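N(2),N(2)-dimethylguanosine tRNA methyltransferase (Pyrococcus horikoshii, PDB 2EJT) probably transfers two methyl groups from S-adenosylmethionine to N2 of a single guanine in a number of tRNAs. Local coordinates at residues A[33-38]-A[226-231]; A[146-151]-A[209-214]; A[180-185]-A[198-203]. All coordinates share one frame; numbering follows the deposited sequence.

Contact 1: A[33-38]-A[226-231]. With SAM (S-adenosylmethionine), chain B.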
loop_
_atom_site.group_PDB
_atom_site.type_symbol
_atom_site.label_atom_id
_atom_site.label_comp_id
_atom_site.label_asym_id
_atom_site.label_seq_id
_atom_site.Cartn_x
_atom_site.Cartn_y
_atom_site.Cartn_z
ATOM N N ALA A 33 -9.168 -9.960 2.148
ATOM C CA ALA A 33 -8.759 -10.609 3.389
ATOM C C ALA A 33 -7.233 -10.653 3.445
ATOM O O ALA A 33 -6.636 -10.597 4.522
ATOM C CB ALA A 33 -9.329 -12.023 3.457
ATOM N N LEU A 34 -6.614 -10.760 2.271
ATOM C CA LEU A 34 -5.163 -10.798 2.160
ATOM C C LEU A 34 -4.581 -9.437 2.539
ATOM O O LEU A 34 -3.621 -9.354 3.303
ATOM C CB LEU A 34 -4.751 -11.154 0.728
ATOM C CG LEU A 34 -3.274 -10.937 0.376
ATOM C CD1 LEU A 34 -2.394 -11.817 1.245
ATOM C CD2 LEU A 34 -3.050 -11.246 -1.089
ATOM N N ASN A 35 -5.162 -8.376 1.990
ATOM C CA ASN A 35 -4.710 -7.024 2.285
ATOM C C ASN A 35 -4.803 -6.806 3.791
ATOM O O ASN A 35 -3.894 -6.245 4.400
ATOM C CB ASN A 35 -5.582 -5.999 1.546
ATOM C CG ASN A 35 -5.256 -4.554 1.924
ATOM O OD1 ASN A 35 -5.462 -4.129 3.065
ATOM N ND2 ASN A 35 -4.752 -3.790 0.956
ATOM N N ARG A 36 -5.897 -7.268 4.391
ATOM C CA ARG A 36 -6.078 -7.105 5.829
ATOM C C ARG A 36 -5.091 -7.964 6.623
ATOM O O ARG A 36 -4.648 -7.565 7.697
ATOM C CB ARG A 36 -7.527 -7.405 6.223
ATOM C CG ARG A 36 -8.515 -6.350 5.718
ATOM C CD ARG A 36 -9.934 -6.596 6.228
ATOM N NE ARG A 36 -10.654 -7.647 5.506
ATOM C CZ ARG A 36 -11.302 -7.466 4.359
ATOM N NH1 ARG A 36 -11.933 -8.483 3.778
ATOM N NH2 ARG A 36 -11.324 -6.268 3.787
ATOM N N ASP A 37 -4.723 -9.127 6.091
ATOM C CA ASP A 37 -3.751 -9.980 6.774
ATOM C C ASP A 37 -2.389 -9.287 6.849
ATOM O O ASP A 37 -1.703 -9.364 7.870
ATOM C CB ASP A 37 -3.559 -11.316 6.046
ATOM C CG ASP A 37 -4.683 -12.298 6.302
ATOM O OD1 ASP A 37 -5.185 -12.354 7.442
ATOM O OD2 ASP A 37 -5.051 -13.036 5.363
ATOM N N ILE A 38 -1.995 -8.633 5.755
ATOM C CA ILE A 38 -0.705 -7.944 5.694
ATOM C C ILE A 38 -0.635 -6.830 6.729
ATOM O O ILE A 38 0.389 -6.654 7.376
ATOM C CB ILE A 38 -0.434 -7.340 4.284
ATOM C CG1 ILE A 38 -0.507 -8.436 3.214
ATOM C CG2 ILE A 38 0.946 -6.689 4.247
ATOM C CD1 ILE A 38 0.464 -9.577 3.421
ATOM N N TYR A 226 -4.676 -3.346 -7.108
ATOM C CA TYR A 226 -4.765 -2.322 -6.079
ATOM C C TYR A 226 -3.361 -2.048 -5.569
ATOM O O TYR A 226 -2.503 -2.931 -5.589
ATOM C CB TYR A 226 -5.710 -2.726 -4.938
ATOM C CG TYR A 226 -5.297 -3.907 -4.100
ATOM C CD1 TYR A 226 -4.292 -3.794 -3.138
ATOM C CD2 TYR A 226 -5.949 -5.130 -4.235
ATOM C CE1 TYR A 226 -3.955 -4.875 -2.324
ATOM C CE2 TYR A 226 -5.620 -6.218 -3.430
ATOM C CZ TYR A 226 -4.628 -6.085 -2.477
ATOM O OH TYR A 226 -4.333 -7.155 -1.663
ATOM N N PHE A 227 -3.124 -0.814 -5.143
ATOM C CA PHE A 227 -1.811 -0.409 -4.658
ATOM C C PHE A 227 -1.863 -0.150 -3.166
ATOM O O PHE A 227 -2.837 0.402 -2.658
ATOM C CB PHE A 227 -1.344 0.851 -5.398
ATOM C CG PHE A 227 -1.383 0.723 -6.896
ATOM C CD1 PHE A 227 -2.598 0.717 -7.579
ATOM C CD2 PHE A 227 -0.206 0.591 -7.627
ATOM C CE1 PHE A 227 -2.644 0.582 -8.970
ATOM C CE2 PHE A 227 -0.235 0.454 -9.016
ATOM C CZ PHE A 227 -1.457 0.449 -9.689
ATOM N N ARG A 228 -0.797 -0.540 -2.474
ATOM C CA ARG A 228 -0.696 -0.396 -1.025
ATOM C C ARG A 228 0.621 0.265 -0.639
ATOM O O ARG A 228 1.684 -0.116 -1.125
ATOM C CB ARG A 228 -0.755 -1.773 -0.364
ATOM C CG ARG A 228 -1.873 -1.978 0.644
ATOM C CD ARG A 228 -1.867 -0.949 1.760
ATOM N NE ARG A 228 -2.467 -1.493 2.976
ATOM C CZ ARG A 228 -3.221 -0.800 3.824
ATOM N NH1 ARG A 228 -3.713 -1.390 4.907
ATOM N NH2 ARG A 228 -3.505 0.474 3.580
ATOM N N ALA A 229 0.548 1.234 0.259
ATOM C CA ALA A 229 1.738 1.932 0.703
ATOM C C ALA A 229 1.716 2.164 2.206
ATOM O O ALA A 229 0.817 2.832 2.738
ATOM C CB ALA A 229 1.873 3.277 -0.034
ATOM N N PHE A 230 2.701 1.597 2.891
ATOM C CA PHE A 230 2.824 1.781 4.331
ATOM C C PHE A 230 4.014 2.708 4.516
ATOM O O PHE A 230 5.130 2.377 4.119
ATOM C CB PHE A 230 3.102 0.457 5.048
ATOM C CG PHE A 230 1.941 -0.489 5.050
ATOM C CD1 PHE A 230 1.855 -1.508 4.108
ATOM C CD2 PHE A 230 0.938 -0.375 6.011
ATOM C CE1 PHE A 230 0.791 -2.407 4.123
ATOM C CE2 PHE A 230 -0.134 -1.269 6.036
ATOM C CZ PHE A 230 -0.206 -2.289 5.091
ATOM N N VAL A 231 3.779 3.867 5.111
ATOM C CA VAL A 231 4.858 4.813 5.315
ATOM C C VAL A 231 4.987 5.253 6.761
ATOM O O VAL A 231 4.019 5.277 7.520
ATOM C CB VAL A 231 4.700 6.075 4.413
ATOM C CG1 VAL A 231 4.777 5.675 2.944
ATOM C CG2 VAL A 231 3.382 6.774 4.710
HETATM N N SAM B . -12.061 -0.865 5.128
HETATM C CA SAM B . -12.554 -1.951 4.489
HETATM C C SAM B . -12.395 -3.362 4.584
HETATM O O SAM B . -13.563 -3.928 4.424
HETATM O OXT SAM B . -11.266 -3.881 4.789
HETATM C CB SAM B . -13.469 -1.220 3.456
HETATM C CG SAM B . -14.099 -0.024 2.785
HETATM S SD SAM B . -15.213 0.352 1.520
HETATM C CE SAM B . -14.606 -0.379 0.013
HETATM C "C5'" SAM B . -15.208 2.058 1.588
HETATM C "C4'" SAM B . -16.578 2.632 2.126
HETATM O "O4'" SAM B . -16.179 3.970 2.432
HETATM C "C3'" SAM B . -17.994 2.442 2.654
HETATM O "O3'" SAM B . -18.443 1.622 3.787
HETATM C "C2'" SAM B . -18.520 3.875 2.812
HETATM O "O2'" SAM B . -19.749 4.282 3.025
HETATM C "C1'" SAM B . -17.323 4.789 2.645
HETATM N N9 SAM B . -17.086 6.363 2.643
HETATM C C8 SAM B . -17.201 7.126 1.565
HETATM N N7 SAM B . -16.940 8.368 1.872
HETATM C C5 SAM B . -16.653 8.439 3.152
HETATM C C6 SAM B . -16.295 9.486 4.016
HETATM N N6 SAM B . -16.196 10.729 3.554
HETATM N N1 SAM B . -16.049 9.218 5.352
HETATM C C2 SAM B . -16.148 7.951 5.848
HETATM N N3 SAM B . -16.489 6.921 5.028
HETATM C C4 SAM B . -16.750 7.132 3.678
HETATM O O HOH W 1 -1.980 -4.563 3.014
#
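Asn35, near the start of helix 33-46, packs on Tyr226 and Arg228 of strand 226-235 in a buried helix-on-sheet contact close to the centre of the chain. The short segments run nearly parallel, 10° apart, with their axes 11.3 Å from each other. With CG anti to the backbone N (chi1 174°), the Asn35 amide extends to the strand, and its ND2 lies 3.4 Å from Arg228 CG. The same nitrogen comes within 3.5 Å of Tyr226 CE1, the amide and ring planes being inclined at 58°. Asn35 OD1 is taken by Arg61, probably itself a ligand of the cofactor. The fold is the class I methyltransferase variant of the Rossmann sandwich, in which strand 226-235 runs antiparallel between strands 158-164 and 213-223. Arg228 is fixed by three kinds of partner. Its NH1 makes a salt bridge to Asp136, while NE donates to a water, lying in the plane of the guanidinium, that passes the link on to Asn35 O. One guanidinium face meets Phe230, whose CE2 lies 3.5 Å over the plane of the Arg228 group, near its border rather than over its middle. Phe230 also touches the helix directly, its CE1 lying 4.3 Å from Ile38 CG2. Tyr226 OH reaches to 3.6 Å from Asn35 CB and, more loosely, approaches the Leu34 methyl CD2. Arg36 turns away from the strand and sends NH2 to OXT of S-adenosylmethionine in a bent hydrogen bond of 2.6 Å, while its NE pairs with Glu8.

Contact 2: A[146-151]-A[209-214]; sequences FLDTAL and AKYDLG. With SAM (S-adenosylmethionine), chain B.
Asp148 and Leu151 of helix 144-153 meet Lys210, Tyr211 and Leu213, which lie in and just after a type I turn running from Ala209 to Asp212. The first residue of the helical segment, Phe146, serves the cofactor instead: its ring edge is turned to the adenine, with CE1 3.5 Å from N6 of S-adenosylmethionine, which lies near the ring plane. Two residues on, Asp148 carries the polar part of the contact. Its carboxylate extends on the far side from the backbone N (chi1 -169°), which carries it out to the turn, and OD1 is gripped by two donors from opposite faces of its plane. Tyr211 OH donates to Asp148 OD1 over 2.7 Å from above the carboxylate, 36° out of plane. Lys210 NZ forms a salt bridge of 2.7 Å to Asp148 OD1 on the syn side, 30° out of plane, and also binds Tyr207 O. The lysine is folded over its neighbour, its CG resting 4.0 Å above the centre of the Tyr211 ring. Asp148 OD2 pairs with Arg152, which also bonds to Tyr211 OH through NE. Without the carboxylate, as with an alanine here, Lys210 and Arg152 would probably lose the group that balances their charges, and the Tyr211 hydroxyl its acceptor on the helix. One helical turn later, Leu151 makes the apolar part, with CB 4.1 Å from Tyr211 CE2 and its carbonyl O beside the Leu213 methyl CD1. Beneath, Leu147, Ala150 and Leu151 rest on Leu160 of strand 158-164, Tyr207 of helix 192-209 closes in beside Leu147 and Leu151, and helix 121-127 receives Thr149 and Ala150 through Met125.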
loop_
_atom_site.group_PDB
_atom_site.type_symbol
_atom_site.label_atom_id
_atom_site.label_comp_id
_atom_site.label_asym_id
_atom_site.label_seq_id
_atom_site.Cartn_x
_atom_site.Cartn_y
_atom_site.Cartn_z
ATOM N N PHE A 146 -8.758 12.096 1.184
ATOM C CA PHE A 146 -8.540 11.901 2.617
ATOM C C PHE A 146 -7.085 12.040 3.041
ATOM O O PHE A 146 -6.796 12.191 4.225
ATOM C CB PHE A 146 -9.011 10.502 3.031
ATOM C CG PHE A 146 -10.430 10.202 2.653
ATOM C CD1 PHE A 146 -11.486 10.875 3.267
ATOM C CD2 PHE A 146 -10.712 9.263 1.666
ATOM C CE1 PHE A 146 -12.802 10.615 2.899
ATOM C CE2 PHE A 146 -12.025 8.998 1.293
ATOM C CZ PHE A 146 -13.072 9.674 1.909
ATOM N N LEU A 147 -6.177 11.981 2.072
ATOM C CA LEU A 147 -4.750 12.034 2.349
ATOM C C LEU A 147 -4.235 13.210 3.176
ATOM O O LEU A 147 -3.564 13.012 4.192
ATOM C CB LEU A 147 -3.965 11.958 1.035
ATOM C CG LEU A 147 -2.440 11.968 1.203
ATOM C CD1 LEU A 147 -2.010 10.784 2.069
ATOM C CD2 LEU A 147 -1.767 11.904 -0.159
ATOM N N ASP A 148 -4.543 14.429 2.749
ATOM C CA ASP A 148 -4.050 15.595 3.456
ATOM C C ASP A 148 -4.470 15.630 4.924
ATOM O O ASP A 148 -3.668 15.950 5.798
ATOM C CB ASP A 148 -4.485 16.880 2.742
ATOM C CG ASP A 148 -3.768 18.116 3.281
ATOM O OD1 ASP A 148 -2.526 18.166 3.193
ATOM O OD2 ASP A 148 -4.446 19.029 3.794
ATOM N N THR A 149 -5.720 15.283 5.204
ATOM C CA THR A 149 -6.190 15.293 6.578
ATOM C C THR A 149 -5.570 14.144 7.373
ATOM O O THR A 149 -5.307 14.286 8.566
ATOM C CB THR A 149 -7.736 15.216 6.644
ATOM O OG1 THR A 149 -8.302 16.264 5.840
ATOM C CG2 THR A 149 -8.214 15.398 8.086
ATOM N N ALA A 150 -5.316 13.011 6.722
ATOM C CA ALA A 150 -4.701 11.887 7.429
ATOM C C ALA A 150 -3.283 12.280 7.859
ATOM O O ALA A 150 -2.804 11.863 8.921
ATOM C CB ALA A 150 -4.656 10.643 6.530
ATOM N N LEU A 151 -2.627 13.086 7.027
ATOM C CA LEU A 151 -1.270 13.533 7.303
ATOM C C LEU A 151 -1.204 14.527 8.456
ATOM O O LEU A 151 -0.117 14.877 8.919
ATOM C CB LEU A 151 -0.641 14.142 6.046
ATOM C CG LEU A 151 -0.156 13.144 4.994
ATOM C CD1 LEU A 151 0.088 13.851 3.663
ATOM C CD2 LEU A 151 1.116 12.464 5.499
ATOM N N ALA A 209 5.336 17.006 2.908
ATOM C CA ALA A 209 6.360 18.031 3.037
ATOM C C ALA A 209 5.948 19.346 3.691
ATOM O O ALA A 209 6.690 19.870 4.529
ATOM C CB ALA A 209 6.992 18.306 1.679
ATOM N N LYS A 210 4.785 19.889 3.333
ATOM C CA LYS A 210 4.379 21.168 3.917
ATOM C C LYS A 210 4.251 21.168 5.442
ATOM O O LYS A 210 4.326 22.225 6.065
ATOM C CB LYS A 210 3.084 21.684 3.271
ATOM C CG LYS A 210 1.868 20.798 3.405
ATOM C CD LYS A 210 0.688 21.444 2.694
ATOM C CE LYS A 210 -0.561 20.576 2.734
ATOM N NZ LYS A 210 -0.359 19.280 2.039
ATOM N N TYR A 211 4.076 19.997 6.049
ATOM C CA TYR A 211 3.966 19.932 7.503
ATOM C C TYR A 211 5.340 19.684 8.113
ATOM O O TYR A 211 5.454 19.310 9.275
ATOM C CB TYR A 211 3.021 18.805 7.916
ATOM C CG TYR A 211 1.643 18.934 7.327
ATOM C CD1 TYR A 211 0.824 20.011 7.665
ATOM C CD2 TYR A 211 1.177 18.010 6.394
ATOM C CE1 TYR A 211 -0.422 20.170 7.090
ATOM C CE2 TYR A 211 -0.077 18.161 5.805
ATOM C CZ TYR A 211 -0.868 19.245 6.158
ATOM O OH TYR A 211 -2.098 19.417 5.580
ATOM N N ASP A 212 6.380 19.907 7.319
ATOM C CA ASP A 212 7.748 19.671 7.758
ATOM C C ASP A 212 7.899 18.215 8.188
ATOM O O ASP A 212 8.424 17.914 9.257
ATOM C CB ASP A 212 8.129 20.609 8.908
ATOM C CG ASP A 212 8.342 22.037 8.443
ATOM O OD1 ASP A 212 8.505 22.241 7.221
ATOM O OD2 ASP A 212 8.361 22.950 9.296
ATOM N N LEU A 213 7.416 17.315 7.338
ATOM C CA LEU A 213 7.502 15.884 7.588
ATOM C C LEU A 213 8.089 15.195 6.369
ATOM O O LEU A 213 7.879 15.634 5.235
ATOM C CB LEU A 213 6.119 15.286 7.851
ATOM C CG LEU A 213 5.319 15.716 9.081
ATOM C CD1 LEU A 213 3.899 15.165 8.953
ATOM C CD2 LEU A 213 5.996 15.222 10.370
ATOM N N GLY A 214 8.830 14.116 6.615
ATOM C CA GLY A 214 9.400 13.328 5.539
ATOM C C GLY A 214 8.810 11.934 5.686
ATOM O O GLY A 214 7.974 11.705 6.564
HETATM N N SAM B . -12.061 -0.865 5.128
HETATM C CA SAM B . -12.554 -1.951 4.489
HETATM C C SAM B . -12.395 -3.362 4.584
HETATM O O SAM B . -13.563 -3.928 4.424
HETATM O OXT SAM B . -11.266 -3.881 4.789
HETATM C CB SAM B . -13.469 -1.220 3.456
HETATM C CG SAM B . -14.099 -0.024 2.785
HETATM S SD SAM B . -15.213 0.352 1.520
HETATM C CE SAM B . -14.606 -0.379 0.013
HETATM C "C5'" SAM B . -15.208 2.058 1.588
HETATM C "C4'" SAM B . -16.578 2.632 2.126
HETATM O "O4'" SAM B . -16.179 3.970 2.432
HETATM C "C3'" SAM B . -17.994 2.442 2.654
HETATM O "O3'" SAM B . -18.443 1.622 3.787
HETATM C "C2'" SAM B . -18.520 3.875 2.812
HETATM O "O2'" SAM B . -19.749 4.282 3.025
HETATM C "C1'" SAM B . -17.323 4.789 2.645
HETATM N N9 SAM B . -17.086 6.363 2.643
HETATM C C8 SAM B . -17.201 7.126 1.565
HETATM N N7 SAM B . -16.940 8.368 1.872
HETATM C C5 SAM B . -16.653 8.439 3.152
HETATM C C6 SAM B . -16.295 9.486 4.016
HETATM N N6 SAM B . -16.196 10.729 3.554
HETATM N N1 SAM B . -16.049 9.218 5.352
HETATM C C2 SAM B . -16.148 7.951 5.848
HETATM N N3 SAM B . -16.489 6.921 5.028
HETATM C C4 SAM B . -16.750 7.132 3.678
#

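Contact 3: A[180-185]-A[198-203]; sequences RKYLAV and RILVGV
Tyr182 and Ala184, at the end of helix 175-182 and just beyond it, pack on Ile199 and Val203 of helix 192-209, which leads into strand 213-223 of the class I, Rossmann-like methyltransferase fold. The tight part centres on one methyl group. With Ile199 CG1 beside the backbone N (chi1 -73°), CG2 is placed anti to that nitrogen and projects into the angle between two side chains of the other segment: it lies 3.7 Å from Tyr182 CB and 3.9 Å from Ala184 CB. The tyrosine and isoleucine side chains meet at about a right angle. Farther along the helix, Val203 CG1 comes to the edge of the Tyr182 ring, 4.2 Å from CD1, and Leu200 CD2 adds a looser apolar touch at CE1. Three residues of one helix thus touch the tyrosine side chain, while Met144 and Pro143 meet Tyr182 from outside the two segments and its hydroxyl makes a weak bond to Ser142.

The other side is open and thinly packed. Leu183 takes a positive phi (52°), the left-handed conformation that ends the helix and turns the chain toward Ala184; its own side chain is exposed. Val185 points away from helix 192-209 and offers only its backbone O, 4.4 Å from Ile199 CD1, while its backbone pairs with Gly274 of strand 273-277. The carbonyl groups at this helix end are drawn in by Arg206, whose two terminal nitrogens bind Tyr182 O and Leu183 O. Against that same Tyr182 O leans a methyl of the opposing helix, Val203 CG2, at 3.7 Å.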
loop_
_atom_site.group_PDB
_atom_site.type_symbol
_atom_site.label_atom_id
_atom_site.label_comp_id
_atom_site.label_asym_id
_atom_site.label_seq_id
_atom_site.Cartn_x
_atom_site.Cartn_y
_atom_site.Cartn_z
ATOM N N ARG A 180 -4.964 14.766 -12.444
ATOM C CA ARG A 180 -5.877 15.449 -11.536
ATOM C C ARG A 180 -5.770 14.919 -10.116
ATOM O O ARG A 180 -5.636 15.693 -9.176
ATOM C CB ARG A 180 -7.335 15.317 -12.009
ATOM C CG ARG A 180 -7.642 15.967 -13.353
ATOM C CD ARG A 180 -9.134 16.300 -13.464
ATOM N NE ARG A 180 -9.977 15.124 -13.277
ATOM C CZ ARG A 180 -10.145 14.159 -14.180
ATOM N NH1 ARG A 180 -9.535 14.223 -15.360
ATOM N NH2 ARG A 180 -10.915 13.117 -13.894
ATOM N N LYS A 181 -5.811 13.598 -9.969
ATOM C CA LYS A 181 -5.758 12.970 -8.652
ATOM C C LYS A 181 -4.377 12.877 -8.013
ATOM O O LYS A 181 -4.213 13.194 -6.839
ATOM C CB LYS A 181 -6.350 11.553 -8.714
ATOM C CG LYS A 181 -7.789 11.479 -9.221
ATOM C CD LYS A 181 -8.294 10.038 -9.194
ATOM C CE LYS A 181 -9.567 9.868 -10.013
ATOM N NZ LYS A 181 -10.702 10.671 -9.479
ATOM N N TYR A 182 -3.396 12.429 -8.788
ATOM C CA TYR A 182 -2.045 12.234 -8.277
ATOM C C TYR A 182 -0.990 13.257 -8.682
ATOM O O TYR A 182 0.147 13.187 -8.215
ATOM C CB TYR A 182 -1.586 10.821 -8.648
ATOM C CG TYR A 182 -2.527 9.771 -8.108
ATOM C CD1 TYR A 182 -2.499 9.413 -6.760
ATOM C CD2 TYR A 182 -3.503 9.188 -8.926
ATOM C CE1 TYR A 182 -3.427 8.500 -6.233
ATOM C CE2 TYR A 182 -4.433 8.279 -8.408
ATOM C CZ TYR A 182 -4.387 7.945 -7.063
ATOM O OH TYR A 182 -5.313 7.077 -6.530
ATOM N N LEU A 183 -1.357 14.205 -9.538
ATOM C CA LEU A 183 -0.415 15.234 -9.964
ATOM C C LEU A 183 0.889 14.617 -10.476
ATOM O O LEU A 183 1.987 15.047 -10.123
ATOM C CB LEU A 183 -0.140 16.189 -8.802
ATOM C CG LEU A 183 -1.377 16.963 -8.326
ATOM C CD1 LEU A 183 -1.036 17.823 -7.122
ATOM C CD2 LEU A 183 -1.894 17.843 -9.470
ATOM N N ALA A 184 0.745 13.601 -11.319
ATOM C CA ALA A 184 1.878 12.904 -11.906
ATOM C C ALA A 184 1.485 12.363 -13.281
ATOM O O ALA A 184 0.315 12.058 -13.524
ATOM C CB ALA A 184 2.311 11.757 -11.003
ATOM N N VAL A 185 2.464 12.264 -14.176
ATOM C CA VAL A 185 2.240 11.732 -15.517
ATOM C C VAL A 185 2.515 10.227 -15.431
ATOM O O VAL A 185 3.644 9.809 -15.163
ATOM C CB VAL A 185 3.198 12.380 -16.547
ATOM C CG1 VAL A 185 2.968 11.772 -17.921
ATOM C CG2 VAL A 185 2.973 13.896 -16.593
ATOM N N ARG A 198 4.966 3.759 -7.175
ATOM C CA ARG A 198 5.894 4.847 -6.878
ATOM C C ARG A 198 5.220 6.215 -6.970
ATOM O O ARG A 198 5.674 7.169 -6.351
ATOM C CB ARG A 198 7.120 4.774 -7.801
ATOM C CG ARG A 198 8.070 3.642 -7.431
ATOM C CD ARG A 198 9.287 3.555 -8.364
ATOM N NE ARG A 198 10.109 2.399 -8.010
ATOM C CZ ARG A 198 10.931 2.344 -6.960
ATOM N NH1 ARG A 198 11.624 1.233 -6.723
ATOM N NH2 ARG A 198 11.086 3.403 -6.164
ATOM N N ILE A 199 4.139 6.302 -7.739
ATOM C CA ILE A 199 3.390 7.548 -7.866
ATOM C C ILE A 199 2.613 7.761 -6.564
ATOM O O ILE A 199 2.553 8.868 -6.030
ATOM C CB ILE A 199 2.394 7.491 -9.067
ATOM C CG1 ILE A 199 3.174 7.585 -10.384
ATOM C CG2 ILE A 199 1.357 8.618 -8.964
ATOM C CD1 ILE A 199 2.314 7.455 -11.632
ATOM N N LEU A 200 2.034 6.683 -6.050
ATOM C CA LEU A 200 1.271 6.731 -4.810
ATOM C C LEU A 200 2.188 7.190 -3.675
ATOM O O LEU A 200 1.854 8.110 -2.928
ATOM C CB LEU A 200 0.719 5.341 -4.475
ATOM C CG LEU A 200 -0.650 5.186 -3.791
ATOM C CD1 LEU A 200 -0.568 4.032 -2.793
ATOM C CD2 LEU A 200 -1.076 6.464 -3.092
ATOM N N VAL A 201 3.337 6.531 -3.546
ATOM C CA VAL A 201 4.295 6.867 -2.496
ATOM C C VAL A 201 4.778 8.303 -2.672
ATOM O O VAL A 201 4.902 9.048 -1.704
ATOM C CB VAL A 201 5.518 5.914 -2.525
ATOM C CG1 VAL A 201 6.565 6.364 -1.507
ATOM C CG2 VAL A 201 5.067 4.475 -2.234
ATOM N N GLY A 202 5.042 8.678 -3.921
ATOM C CA GLY A 202 5.507 10.018 -4.219
ATOM C C GLY A 202 4.505 11.116 -3.905
ATOM O O GLY A 202 4.902 12.216 -3.518
ATOM N N VAL A 203 3.212 10.838 -4.062
ATOM C CA VAL A 203 2.210 11.866 -3.784
ATOM C C VAL A 203 2.052 12.037 -2.270
ATOM O O VAL A 203 1.764 13.135 -1.784
ATOM C CB VAL A 203 0.840 11.531 -4.427
ATOM C CG1 VAL A 203 0.125 10.457 -3.638
ATOM C CG2 VAL A 203 -0.016 12.804 -4.511
#

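Overall arrangement
Contact 1 lies deepest, contact 3 is buried but has an exposed margin, and contact 2 sits partly at the surface. Contacts 1 and 2 draw on the neighbouring antiparallel strands 226-235 and 213-223, and each has one residue turned to S-adenosylmethionine, Arg36 at the carboxylate end and Phe146 at the adenine. Contact 3 lies away from the cofactor and joins contact 1 through helix 192-209, where Leu200 and Val201 pack on Ala229. Their chemistry differs accordingly: a buried arginine with a bridging water in contact 1, a lysine-aspartate salt bridge joined by a tyrosine hydrogen bond in contact 2, and almost purely apolar methyl packing in contact 3.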